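Local atomic coordinates of aldehyde dehydrogenase family protein (Pseudomonas syringae pv. tomato, PDB entry 5IUV), a protein that oxidises indole-3-acetaldehyde with NAD+ and so contributes to auxin (indole-3-acetic acid) synthesis in a plant pathogen, as an aldehyde dehydrogenase. Residues Ser306-Glu311 / Asp316-Met321. Residues are numbered along the deposited sequence; the frame is centred on the assembly and turned at random.
Sequences SRLLVE and DRFLPM
Arg307 NH1 is gripped by two acceptors, Asn393 OD1 and Ile421 O, next to Leu308, whose side chain meets Phe318 and whose main chain is tied to strand 406-412. The contact itself is apolar: no hydrogen bond joins 306-311 to 316-321, and three buried side chains make it. Leu308 and Val310, two residues apart, both direct their CB toward the helix. Their methyls meet neighbouring atoms along one side of the Phe318 ring, Leu308 CD2 lying 4.1 Å from Phe318 CE2 and Val310 CG2 4.0 Å from Phe318 CD2. With CG anti to the backbone N (chi1 -172°), Phe318 carries its ring out from the helix to the strand; the nearest CA atoms, those of Val310 and Phe318, are 8.1 Å apart. Val310 CG2, likewise anti to its N, is the branch that touches the ring, while Val310 CG1 stands 5.1 Å from Phe318 CD2. Strand 307-311 runs straight into helix 312-326, which folds back against the sheet in the catalytic domain of the aldehyde dehydrogenase fold. In this sheet, 307-311 lies between the parallel strands 273-276 and 406-412; Val276 also touches Phe318, as does Ala287 on helix 283-295, the helix of the beta-alpha-beta crossover from 273-276 to 307-311.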
ATOM      1  N   SER A 306      11.160 -12.084  30.920  1.00 14.15           N
ATOM      2  CA  SER A 306      11.545 -11.996  32.330  1.00 15.47           C
ATOM      3  C   SER A 306      10.389 -12.278  33.291  1.00 14.68           C
ATOM      4  O   SER A 306      10.616 -12.544  34.470  1.00 15.17           O
ATOM      5  CB  SER A 306      12.148 -10.622  32.623  1.00 16.73           C
ATOM      6  OG  SER A 306      11.291  -9.594  32.173  1.00 16.61           O
ATOM      7  N   ARG A 307       9.159 -12.216  32.790  1.00 12.55           N
ATOM      8  CA  ARG A 307       8.003 -12.669  33.556  1.00 13.61           C
ATOM      9  C   ARG A 307       7.386 -13.870  32.865  1.00 15.66           C
ATOM     10  O   ARG A 307       6.866 -13.762  31.758  1.00 16.40           O
ATOM     11  CB  ARG A 307       6.952 -11.565  33.716  1.00 14.40           C
ATOM     12  CG  ARG A 307       7.386 -10.411  34.604  1.00 16.38           C
ATOM     13  CD  ARG A 307       6.258  -9.412  34.783  1.00 14.69           C
ATOM     14  NE  ARG A 307       5.909  -8.762  33.526  1.00 12.58           N
ATOM     15  CZ  ARG A 307       4.691  -8.315  33.237  1.00 15.26           C
ATOM     16  NH1 ARG A 307       3.709  -8.441  34.124  1.00 13.61           N
ATOM     17  NH2 ARG A 307       4.456  -7.741  32.066  1.00 13.34           N
ATOM     18  N   LEU A 308       7.466 -15.015  33.528  1.00 15.65           N
ATOM     19  CA  LEU A 308       6.843 -16.236  33.051  1.00 13.21           C
ATOM     20  C   LEU A 308       5.502 -16.420  33.748  1.00 13.40           C
ATOM     21  O   LEU A 308       5.457 -16.644  34.954  1.00 15.54           O
ATOM     22  CB  LEU A 308       7.757 -17.435  33.314  1.00 14.00           C
ATOM     23  CG  LEU A 308       7.247 -18.795  32.842  1.00 15.66           C
ATOM     24  CD1 LEU A 308       7.142 -18.807  31.327  1.00 15.44           C
ATOM     25  CD2 LEU A 308       8.167 -19.913  33.344  1.00 16.80           C
ATOM     26  N   LEU A 309       4.418 -16.312  32.984  1.00 13.56           N
ATOM     27  CA  LEU A 309       3.063 -16.482  33.506  1.00 15.30           C
ATOM     28  C   LEU A 309       2.547 -17.863  33.120  1.00 14.85           C
ATOM     29  O   LEU A 309       2.354 -18.149  31.934  1.00 15.15           O
ATOM     30  CB  LEU A 309       2.120 -15.397  32.966  1.00 13.60           C
ATOM     31  CG  LEU A 309       2.160 -13.991  33.577  1.00 17.58           C
ATOM     32  CD1 LEU A 309       3.552 -13.374  33.537  1.00 18.06           C
ATOM     33  CD2 LEU A 309       1.153 -13.077  32.896  1.00 15.70           C
ATOM     34  N   VAL A 310       2.326 -18.722  34.108  1.00 14.34           N
ATOM     35  CA  VAL A 310       1.928 -20.093  33.809  1.00 17.08           C
ATOM     36  C   VAL A 310       0.560 -20.426  34.398  1.00 18.75           C
ATOM     37  O   VAL A 310       0.296 -20.136  35.565  1.00 19.20           O
ATOM     38  CB  VAL A 310       2.987 -21.104  34.321  1.00 26.09           C
ATOM     39  CG1 VAL A 310       3.405 -20.771  35.733  1.00 30.65           C
ATOM     40  CG2 VAL A 310       2.469 -22.533  34.232  1.00 22.19           C
ATOM     41  N   GLU A 311      -0.311 -21.012  33.577  1.00 17.87           N
ATOM     42  CA  GLU A 311      -1.625 -21.435  34.050  1.00 16.56           C
ATOM     43  C   GLU A 311      -1.424 -22.403  35.213  1.00 17.78           C
ATOM     44  O   GLU A 311      -0.621 -23.335  35.126  1.00 15.40           O
ATOM     45  CB  GLU A 311      -2.441 -22.081  32.925  1.00 17.00           C
ATOM     46  CG  GLU A 311      -3.900 -22.333  33.289  1.00 20.38           C
ATOM     47  CD  GLU A 311      -4.786 -22.580  32.077  1.00 24.21           C
ATOM     48  OE1 GLU A 311      -4.281 -22.527  30.932  1.00 22.92           O
ATOM     49  OE2 GLU A 311      -5.993 -22.828  32.274  1.00 26.22           O
ATOM     50  N   ASP A 316       2.948 -27.092  38.435  1.00 23.64           N
ATOM     51  CA  ASP A 316       3.750 -28.085  39.144  1.00 23.91           C
ATOM     52  C   ASP A 316       4.516 -29.007  38.199  1.00 21.65           C
ATOM     53  O   ASP A 316       5.591 -29.501  38.538  1.00 21.82           O
ATOM     54  CB  ASP A 316       2.868 -28.918  40.081  1.00 28.95           C
ATOM     55  CG  ASP A 316       2.430 -28.145  41.310  1.00 33.68           C
ATOM     56  OD1 ASP A 316       3.104 -27.153  41.661  1.00 34.60           O
ATOM     57  OD2 ASP A 316       1.418 -28.534  41.931  1.00 38.50           O
ATOM     58  N   ARG A 317       3.959 -29.243  37.020  1.00 22.76           N
ATOM     59  CA  ARG A 317       4.633 -30.056  36.019  1.00 24.11           C
ATOM     60  C   ARG A 317       5.617 -29.218  35.198  1.00 20.66           C
ATOM     61  O   ARG A 317       6.690 -29.692  34.835  1.00 20.22           O
ATOM     62  CB  ARG A 317       3.610 -30.726  35.090  1.00 27.72           C
ATOM     63  CG  ARG A 317       4.240 -31.573  33.996  1.00 33.23           C
ATOM     64  CD  ARG A 317       3.285 -31.822  32.834  1.00 39.87           C
ATOM     65  NE  ARG A 317       4.003 -32.325  31.663  1.00 44.34           N
ATOM     66  CZ  ARG A 317       3.458 -32.491  30.462  1.00 46.37           C
ATOM     67  NH1 ARG A 317       2.181 -32.194  30.262  1.00 48.07           N
ATOM     68  NH2 ARG A 317       4.195 -32.949  29.458  1.00 46.40           N
ATOM     69  N   PHE A 318       5.249 -27.966  34.927  1.00 18.94           N
ATOM     70  CA  PHE A 318       5.995 -27.118  33.990  1.00 18.70           C
ATOM     71  C   PHE A 318       7.259 -26.508  34.591  1.00 17.85           C
ATOM     72  O   PHE A 318       8.293 -26.453  33.927  1.00 18.40           O
ATOM     73  CB  PHE A 318       5.086 -26.001  33.454  1.00 15.80           C
ATOM     74  CG  PHE A 318       5.693 -25.188  32.332  1.00 15.20           C
ATOM     75  CD1 PHE A 318       6.043 -25.788  31.128  1.00 16.76           C
ATOM     76  CD2 PHE A 318       5.875 -23.820  32.469  1.00 14.85           C
ATOM     77  CE1 PHE A 318       6.587 -25.042  30.088  1.00 15.22           C
ATOM     78  CE2 PHE A 318       6.418 -23.063  31.432  1.00 14.25           C
ATOM     79  CZ  PHE A 318       6.778 -23.674  30.243  1.00 14.18           C
ATOM     80  N   LEU A 319       7.180 -26.035  35.829  1.00 18.18           N
ATOM     81  CA  LEU A 319       8.333 -25.370  36.435  1.00 19.70           C
ATOM     82  C   LEU A 319       9.580 -26.273  36.515  1.00 18.36           C
ATOM     83  O   LEU A 319      10.680 -25.804  36.227  1.00 21.12           O
ATOM     84  CB  LEU A 319       7.981 -24.826  37.823  1.00 22.79           C
ATOM     85  CG  LEU A 319       9.138 -24.125  38.549  1.00 26.02           C
ATOM     86  CD1 LEU A 319       9.714 -22.991  37.703  1.00 23.34           C
ATOM     87  CD2 LEU A 319       8.690 -23.618  39.917  1.00 28.18           C
ATOM     88  N   PRO A 320       9.422 -27.565  36.876  1.00 19.05           N
ATOM     89  CA  PRO A 320      10.621 -28.413  36.830  1.00 19.61           C
ATOM     90  C   PRO A 320      11.197 -28.569  35.425  1.00 19.78           C
ATOM     91  O   PRO A 320      12.412 -28.708  35.278  1.00 19.38           O
ATOM     92  CB  PRO A 320      10.120 -29.762  37.358  1.00 21.01           C
ATOM     93  CG  PRO A 320       8.971 -29.420  38.222  1.00 21.38           C
ATOM     94  CD  PRO A 320       8.307 -28.248  37.559  1.00 20.62           C
ATOM     95  N   MET A 321      10.340 -28.545  34.407  1.00 19.98           N
ATOM     96  CA  MET A 321      10.810 -28.603  33.028  1.00 16.97           C
ATOM     97  C   MET A 321      11.635 -27.363  32.686  1.00 19.00           C
ATOM     98  O   MET A 321      12.628 -27.448  31.964  1.00 17.73           O
ATOM     99  CB  MET A 321       9.631 -28.742  32.060  1.00 16.69           C
ATOM    100  CG  MET A 321       8.755 -29.960  32.324  1.00 17.29           C
ATOM    101  SD  MET A 321       7.277 -30.002  31.287  1.00 21.64           S
ATOM    102  CE  MET A 321       8.024 -30.105  29.663  1.00 22.01           C
TER